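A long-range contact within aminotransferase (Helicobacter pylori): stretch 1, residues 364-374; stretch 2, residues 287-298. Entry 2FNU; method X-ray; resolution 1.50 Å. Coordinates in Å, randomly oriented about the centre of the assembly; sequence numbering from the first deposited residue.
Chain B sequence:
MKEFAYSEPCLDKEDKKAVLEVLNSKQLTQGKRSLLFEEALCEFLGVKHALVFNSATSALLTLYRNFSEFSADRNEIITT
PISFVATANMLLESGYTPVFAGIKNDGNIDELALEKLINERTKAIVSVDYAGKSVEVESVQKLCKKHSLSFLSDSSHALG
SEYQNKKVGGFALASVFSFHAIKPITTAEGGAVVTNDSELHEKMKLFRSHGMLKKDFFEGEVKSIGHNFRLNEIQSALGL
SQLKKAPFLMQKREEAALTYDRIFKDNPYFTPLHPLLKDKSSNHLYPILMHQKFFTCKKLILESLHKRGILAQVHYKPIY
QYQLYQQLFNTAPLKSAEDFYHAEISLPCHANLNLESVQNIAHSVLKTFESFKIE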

ATOM      1  N   SER B 364     -13.291  15.333  34.035  1.00 14.96           N
ATOM      2  CA  SER B 364     -13.433  16.454  33.085  1.00 15.89           C
ATOM      3  C   SER B 364     -14.603  16.283  32.113  1.00 16.36           C
ATOM      4  O   SER B 364     -15.300  17.252  31.808  1.00 17.26           O
ATOM      5  CB  SER B 364     -12.140  16.667  32.307  1.00 19.23           C
ATOM      6  OG  SER B 364     -11.090  17.077  33.174  1.00 27.31           O
ATOM      7  N   VAL B 365     -14.817  15.059  31.625  1.00 16.08           N
ATOM      8  CA  VAL B 365     -15.973  14.769  30.752  1.00 13.71           C
ATOM      9  C   VAL B 365     -17.256  15.088  31.498  1.00 15.13           C
ATOM     10  O   VAL B 365     -18.143  15.741  30.954  1.00 16.94           O
ATOM     11  CB  VAL B 365     -15.975  13.290  30.264  1.00 13.77           C
ATOM     12  CG1 VAL B 365     -17.284  12.897  29.587  1.00 16.06           C
ATOM     13  CG2 VAL B 365     -14.821  13.068  29.315  1.00 14.08           C
ATOM     14  N   LEU B 366     -17.353  14.638  32.752  1.00 14.95           N
ATOM     15  CA  LEU B 366     -18.553  14.917  33.536  1.00 16.08           C
ATOM     16  C   LEU B 366     -18.761  16.420  33.713  1.00 16.88           C
ATOM     17  O   LEU B 366     -19.893  16.899  33.565  1.00 18.48           O
ATOM     18  CB  LEU B 366     -18.532  14.197  34.897  1.00 17.15           C
ATOM     19  CG  LEU B 366     -18.624  12.674  34.794  1.00 15.61           C
ATOM     20  CD1 LEU B 366     -18.380  12.071  36.185  1.00 18.01           C
ATOM     21  CD2 LEU B 366     -19.958  12.205  34.219  1.00 17.78           C
ATOM     22  N   LYS B 367     -17.680  17.142  34.004  1.00 16.37           N
ATOM     23  CA  LYS B 367     -17.766  18.596  34.204  1.00 19.63           C
ATOM     24  C   LYS B 367     -18.236  19.283  32.938  1.00 20.51           C
ATOM     25  O   LYS B 367     -18.993  20.238  33.004  1.00 20.85           O
ATOM     26  CB  LYS B 367     -16.431  19.190  34.654  1.00 20.69           C
ATOM     27  CG  LYS B 367     -16.021  18.789  36.072  1.00 33.02           C
ATOM     28  CD  LYS B 367     -17.086  19.144  37.109  1.00 54.41           C
ATOM     29  CE  LYS B 367     -16.674  18.693  38.503  1.00 64.62           C
ATOM     30  NZ  LYS B 367     -17.845  18.556  39.416  1.00 68.86           N
ATOM     31  N   THR B 368     -17.780  18.787  31.790  1.00 18.79           N
ATOM     32  CA  THR B 368     -18.158  19.350  30.508  1.00 17.37           C
ATOM     33  C   THR B 368     -19.667  19.223  30.304  1.00 17.94           C
ATOM     34  O   THR B 368     -20.358  20.206  29.989  1.00 19.93           O
ATOM     35  CB  THR B 368     -17.402  18.641  29.366  1.00 15.99           C
ATOM     36  OG1 THR B 368     -15.997  18.852  29.533  1.00 22.01           O
ATOM     37  CG2 THR B 368     -17.853  19.177  28.007  1.00 22.52           C
ATOM     38  N   PHE B 369     -20.192  18.016  30.478  1.00 16.17           N
ATOM     39  CA  PHE B 369     -21.624  17.794  30.317  1.00 15.99           C
ATOM     40  C   PHE B 369     -22.444  18.608  31.303  1.00 19.39           C
ATOM     41  O   PHE B 369     -23.474  19.174  30.942  1.00 22.28           O
ATOM     42  CB  PHE B 369     -21.958  16.308  30.400  1.00 17.66           C
ATOM     43  CG  PHE B 369     -21.783  15.601  29.091  1.00 18.48           C
ATOM     44  CD1 PHE B 369     -20.558  15.029  28.753  1.00 18.26           C
ATOM     45  CD2 PHE B 369     -22.825  15.567  28.166  1.00 18.86           C
ATOM     46  CE1 PHE B 369     -20.385  14.401  27.509  1.00 17.44           C
ATOM     47  CE2 PHE B 369     -22.669  14.933  26.925  1.00 16.56           C
ATOM     48  CZ  PHE B 369     -21.446  14.348  26.597  1.00 16.00           C
ATOM     49  N   GLU B 370     -21.962  18.689  32.534  1.00 19.55           N
ATOM     50  CA  GLU B 370     -22.648  19.455  33.568  1.00 21.26           C
ATOM     51  C   GLU B 370     -22.839  20.910  33.137  1.00 23.56           C
ATOM     52  O   GLU B 370     -23.844  21.539  33.486  1.00 24.82           O
ATOM     53  CB  GLU B 370     -21.859  19.376  34.875  1.00 20.96           C
ATOM     54  CG  GLU B 370     -22.593  19.959  36.097  1.00 21.19           C
ATOM     55  CD  GLU B 370     -21.731  19.944  37.348  1.00 33.56           C
ATOM     56  OE1 GLU B 370     -20.484  20.018  37.231  1.00 49.45           O
ATOM     57  OE2 GLU B 370     -22.295  19.861  38.461  1.00 50.69           O
ATOM     58  N   SER B 371     -21.886  21.437  32.371  1.00 22.87           N
ATOM     59  CA  SER B 371     -21.896  22.858  32.000  1.00 25.65           C
ATOM     60  C   SER B 371     -22.971  23.228  30.977  1.00 26.76           C
ATOM     61  O   SER B 371     -23.245  24.411  30.774  1.00 28.57           O
ATOM     62  CB  SER B 371     -20.524  23.280  31.474  1.00 26.10           C
ATOM     63  OG  SER B 371     -20.313  22.771  30.167  1.00 25.80           O
ATOM     64  N   PHE B 372     -23.568  22.232  30.327  1.00 26.17           N
ATOM     65  CA  PHE B 372     -24.555  22.487  29.279  1.00 27.29           C
ATOM     66  C   PHE B 372     -25.968  22.405  29.823  1.00 31.30           C
ATOM     67  O   PHE B 372     -26.513  21.316  30.010  1.00 31.79           O
ATOM     68  CB  PHE B 372     -24.354  21.527  28.098  1.00 28.74           C
ATOM     69  CG  PHE B 372     -23.206  21.907  27.224  1.00 29.27           C
ATOM     70  CD1 PHE B 372     -21.908  21.550  27.574  1.00 23.24           C
ATOM     71  CD2 PHE B 372     -23.411  22.657  26.068  1.00 27.08           C
ATOM     72  CE1 PHE B 372     -20.825  21.922  26.792  1.00 21.78           C
ATOM     73  CE2 PHE B 372     -22.333  23.035  25.270  1.00 23.92           C
ATOM     74  CZ  PHE B 372     -21.031  22.667  25.630  1.00 25.52           C
ATOM     75  N   LYS B 373     -26.554  23.574  30.076  1.00 36.94           N
ATOM     76  CA  LYS B 373     -27.884  23.657  30.676  1.00 41.17           C
ATOM     77  C   LYS B 373     -28.950  23.532  29.589  1.00 44.90           C
ATOM     78  O   LYS B 373     -28.959  24.307  28.627  1.00 45.95           O
ATOM     79  CB  LYS B 373     -28.039  24.962  31.463  1.00 41.75           C
ATOM     80  CG  LYS B 373     -26.872  25.283  32.400  1.00 47.44           C
ATOM     81  CD  LYS B 373     -26.928  26.745  32.850  1.00 63.77           C
ATOM     82  CE  LYS B 373     -25.593  27.239  33.406  1.00 68.23           C
ATOM     83  NZ  LYS B 373     -25.287  26.706  34.765  1.00 73.60           N
ATOM     84  N   ILE B 374     -29.839  22.552  29.765  1.00 49.97           N
ATOM     85  CA  ILE B 374     -30.812  22.088  28.746  1.00 53.11           C
ATOM     86  C   ILE B 374     -30.246  21.971  27.325  1.00 54.03           C
ATOM     87  O   ILE B 374     -29.702  20.927  26.948  1.00 54.22           O
ATOM     88  CB  ILE B 374     -32.187  22.856  28.766  1.00 52.81           C
ATOM     89  CG1 ILE B 374     -32.024  24.340  28.406  1.00 55.22           C
ATOM     90  CG2 ILE B 374     -32.897  22.649  30.105  1.00 52.47           C
ATOM     91  CD1 ILE B 374     -33.277  24.987  27.836  1.00 54.14           C
TER
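Stretch 2 287-298: PILMHQKFFTCK

Stretch 2 enters as a β-strand, Pro287 to Met290, passes through His291 into a short 3-10 segment at Gln292 to Phe294, and reaches Cys297, the N-cap position of a further helix. The strand runs nearly parallel to the helix that opens stretch 1, with a signed crossing angle of -15°, and the axes come no closer than 12.8 Å. At that spacing helix and strand meet through side chains; no hydrogen bond crosses between the stretches. The contact is largely apolar and buries 402 Å², both sides summed.

Along stretch 1, Val365 is the first residue to reach across. Its CB points toward the strand, and its CG1 lies 4.4 Å from CD1 of Ile288, whose extended chi2 (t) carries the δ-methyl out to meet it. Two branched aliphatic residues suit this buried place, since neither brings a polar group that would need a partner.

Phe369 is the centre of the contact, with more of its surface covered by the other stretch than any other residue. Its CB points sideways, but the long side chain brings the ring nearer to stretch 2, where three residues meet it. Phe369 CE1 lies 4.3 Å from Ile288 CD1. Phe369 CE2 is 3.7 Å from Met290 SD, which sits at the ring edge, 4.9 Å from the centroid; the flexible, polarizable thioether fits well against an aromatic rim. Phe369 CD2 approaches Phe294 CE2 at 4.0 Å, directing the ring edge onto the face of Phe294. The centroids are 5.3 Å apart and the planes stand at 83°, an edge-to-face arrangement that sets the positive hydrogen rim of one ring against the electron-rich face of the other.

Beyond the exposed Glu370 and Ser371, Phe372 turns its CB toward stretch 2, a bulky apolar residue suited to packing against both Phe294 and Cys297. Its CB is 4.2 Å from Phe294 CE1, and its carbonyl O lies 3.9 Å from the same CE1, near the plane of the Phe294 ring. Farther out, Phe372 CD2 meets Cys297 SG at 3.9 Å, the sulfur lying obliquely to the ring; a small, weakly polar thiol packs easily beside an aromatic group.

At Ile374 the chains draw closer, with CA 6.9 Å from the CA of Lys293, yet the CB of Ile374 points away and the nearest approach is between two acceptors, Ile374 O and Lys293 O at 3.8 Å, neighbours without a bond. Backbone packing makes little demand on side chain here, and a lysine suits so exposed a place.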

ATOM      1  N   PRO B 287     -16.626   4.040  23.537  1.00 11.63           N
ATOM      2  CA  PRO B 287     -17.758   4.887  23.140  1.00 12.59           C
ATOM      3  C   PRO B 287     -18.695   5.219  24.286  1.00 13.55           C
ATOM      4  O   PRO B 287     -19.007   4.356  25.120  1.00 13.62           O
ATOM      5  CB  PRO B 287     -18.527   4.018  22.118  1.00 12.53           C
ATOM      6  CG  PRO B 287     -17.616   2.840  21.824  1.00 13.77           C
ATOM      7  CD  PRO B 287     -16.803   2.648  23.088  1.00 12.53           C
ATOM      8  N   ILE B 288     -19.153   6.469  24.296  1.00 13.67           N
ATOM      9  CA  ILE B 288     -20.284   6.832  25.146  1.00 13.31           C
ATOM     10  C   ILE B 288     -21.401   7.358  24.246  1.00 15.29           C
ATOM     11  O   ILE B 288     -21.118   7.944  23.182  1.00 14.59           O
ATOM     12  CB  ILE B 288     -19.910   7.898  26.220  1.00 14.43           C
ATOM     13  CG1 ILE B 288     -19.488   9.220  25.552  1.00 13.51           C
ATOM     14  CG2 ILE B 288     -18.841   7.355  27.174  1.00 15.57           C
ATOM     15  CD1 ILE B 288     -19.227  10.376  26.555  1.00 13.98           C
ATOM     16  N   LEU B 289     -22.652   7.153  24.662  1.00 14.22           N
ATOM     17  CA  LEU B 289     -23.811   7.633  23.898  1.00 15.44           C
ATOM     18  C   LEU B 289     -24.568   8.697  24.691  1.00 16.18           C
ATOM     19  O   LEU B 289     -25.144   8.397  25.743  1.00 15.79           O
ATOM     20  CB  LEU B 289     -24.771   6.481  23.543  1.00 14.57           C
ATOM     21  CG  LEU B 289     -24.196   5.335  22.716  1.00 17.91           C
ATOM     22  CD1 LEU B 289     -25.244   4.239  22.589  1.00 25.73           C
ATOM     23  CD2 LEU B 289     -23.771   5.863  21.362  1.00 20.71           C
ATOM     24  N   MET B 290     -24.559   9.936  24.195  1.00 13.89           N
ATOM     25  CA  MET B 290     -25.220  11.058  24.885  1.00 16.32           C
ATOM     26  C   MET B 290     -26.720  10.909  24.926  1.00 17.49           C
ATOM     27  O   MET B 290     -27.323  10.385  23.994  1.00 18.51           O
ATOM     28  CB  MET B 290     -24.973  12.374  24.133  1.00 17.21           C
ATOM     29  CG  MET B 290     -23.546  12.749  23.889  1.00 22.40           C
ATOM     30  SD  MET B 290     -23.437  14.456  23.286  1.00 19.05           S
ATOM     31  CE  MET B 290     -24.556  14.547  21.896  1.00 17.49           C
ATOM     32  N   HIS B 291     -27.331  11.440  25.984  1.00 16.65           N
ATOM     33  CA  HIS B 291     -28.783  11.613  26.006  1.00 21.14           C
ATOM     34  C   HIS B 291     -29.199  12.491  24.828  1.00 21.22           C
ATOM     35  O   HIS B 291     -28.475  13.416  24.440  1.00 20.71           O
ATOM     36  CB  HIS B 291     -29.185  12.269  27.327  1.00 22.62           C
ATOM     37  CG  HIS B 291     -30.667  12.379  27.534  1.00 31.65           C
ATOM     38  ND1 HIS B 291     -31.342  11.645  28.487  1.00 41.76           N
ATOM     39  CD2 HIS B 291     -31.602  13.142  26.918  1.00 34.89           C
ATOM     40  CE1 HIS B 291     -32.627  11.950  28.448  1.00 38.69           C
ATOM     41  NE2 HIS B 291     -32.812  12.853  27.501  1.00 36.08           N
ATOM     42  N   GLN B 292     -30.363  12.198  24.255  1.00 21.67           N
ATOM     43  CA  GLN B 292     -30.895  12.946  23.113  1.00 22.91           C
ATOM     44  C   GLN B 292     -30.980  14.460  23.330  1.00 22.82           C
ATOM     45  O   GLN B 292     -30.938  15.222  22.361  1.00 24.28           O
ATOM     46  CB  GLN B 292     -32.265  12.394  22.716  1.00 27.28           C
ATOM     47  N   LYS B 293     -31.095  14.893  24.587  1.00 25.78           N
ATOM     48  CA  LYS B 293     -31.192  16.331  24.884  1.00 27.15           C
ATOM     49  C   LYS B 293     -29.942  17.110  24.439  1.00 27.55           C
ATOM     50  O   LYS B 293     -30.014  18.313  24.220  1.00 28.37           O
ATOM     51  CB  LYS B 293     -31.527  16.590  26.370  1.00 26.71           C
ATOM     52  CG  LYS B 293     -30.355  16.431  27.349  1.00 30.19           C
ATOM     53  CD  LYS B 293     -30.758  16.697  28.812  1.00 30.81           C
ATOM     54  CE  LYS B 293     -31.473  15.493  29.430  1.00 36.60           C
ATOM     55  NZ  LYS B 293     -31.798  15.655  30.877  1.00 35.83           N
ATOM     56  N   PHE B 294     -28.809  16.412  24.297  1.00 23.68           N
ATOM     57  CA  PHE B 294     -27.540  17.040  23.907  1.00 20.23           C
ATOM     58  C   PHE B 294     -27.239  17.000  22.399  1.00 19.40           C
ATOM     59  O   PHE B 294     -26.240  17.576  21.948  1.00 21.18           O
ATOM     60  CB  PHE B 294     -26.378  16.390  24.675  1.00 19.39           C
ATOM     61  CG  PHE B 294     -26.499  16.499  26.168  1.00 21.46           C
ATOM     62  CD1 PHE B 294     -26.346  17.731  26.807  1.00 21.56           C
ATOM     63  CD2 PHE B 294     -26.761  15.371  26.942  1.00 23.61           C
ATOM     64  CE1 PHE B 294     -26.443  17.833  28.202  1.00 19.55           C
ATOM     65  CE2 PHE B 294     -26.870  15.470  28.340  1.00 23.70           C
ATOM     66  CZ  PHE B 294     -26.716  16.706  28.966  1.00 22.85           C
ATOM     67  N   PHE B 295     -28.088  16.336  21.618  1.00 21.20           N
ATOM     68  CA  PHE B 295     -27.822  16.183  20.182  1.00 20.58           C
ATOM     69  C   PHE B 295     -27.596  17.530  19.502  1.00 23.39           C
ATOM     70  O   PHE B 295     -26.660  17.682  18.730  1.00 21.92           O
ATOM     71  CB  PHE B 295     -28.953  15.439  19.463  1.00 20.63           C
ATOM     72  CG  PHE B 295     -29.001  13.944  19.725  1.00 20.63           C
ATOM     73  CD1 PHE B 295     -29.887  13.155  18.992  1.00 22.82           C
ATOM     74  CD2 PHE B 295     -28.185  13.326  20.681  1.00 19.31           C
ATOM     75  CE1 PHE B 295     -29.974  11.780  19.209  1.00 19.93           C
ATOM     76  CE2 PHE B 295     -28.266  11.950  20.905  1.00 19.35           C
ATOM     77  CZ  PHE B 295     -29.168  11.184  20.179  1.00 19.46           C
ATOM     78  N   THR B 296     -28.444  18.512  19.810  1.00 25.02           N
ATOM     79  CA  THR B 296     -28.366  19.820  19.137  1.00 25.85           C
ATOM     80  C   THR B 296     -27.146  20.637  19.533  1.00 25.76           C
ATOM     81  O   THR B 296     -26.745  21.540  18.795  1.00 29.86           O
ATOM     82  CB  THR B 296     -29.649  20.675  19.361  1.00 25.98           C
ATOM     83  OG1 THR B 296     -29.898  20.807  20.766  1.00 34.86           O
ATOM     84  CG2 THR B 296     -30.844  20.019  18.681  1.00 33.82           C
ATOM     85  N   CYS B 297     -26.551  20.342  20.687  1.00 23.13           N
ATOM     86  CA  CYS B 297     -25.334  21.065  21.070  1.00 25.29           C
ATOM     87  C   CYS B 297     -24.061  20.212  21.029  1.00 25.35           C
ATOM     88  O   CYS B 297     -23.067  20.533  21.690  1.00 25.36           O
ATOM     89  CB  CYS B 297     -25.504  21.760  22.428  1.00 30.73           C
ATOM     90  SG  CYS B 297     -25.911  20.671  23.781  1.00 37.13           S
ATOM     91  N   LYS B 298     -24.089  19.150  20.225  1.00 21.31           N
ATOM     92  CA  LYS B 298     -22.935  18.240  20.119  1.00 21.53           C
ATOM     93  C   LYS B 298     -21.615  18.903  19.719  1.00 20.43           C
ATOM     94  O   LYS B 298     -20.581  18.644  20.331  1.00 21.49           O
ATOM     95  CB  LYS B 298     -23.216  17.081  19.183  1.00 19.38           C
ATOM     96  CG  LYS B 298     -22.078  16.058  19.243  1.00 24.21           C
ATOM     97  CD  LYS B 298     -22.469  14.786  18.619  1.00 22.07           C
ATOM     98  CE  LYS B 298     -21.469  13.667  18.932  1.00 17.06           C
ATOM     99  NZ  LYS B 298     -21.851  12.523  18.075  1.00 16.46           N
TER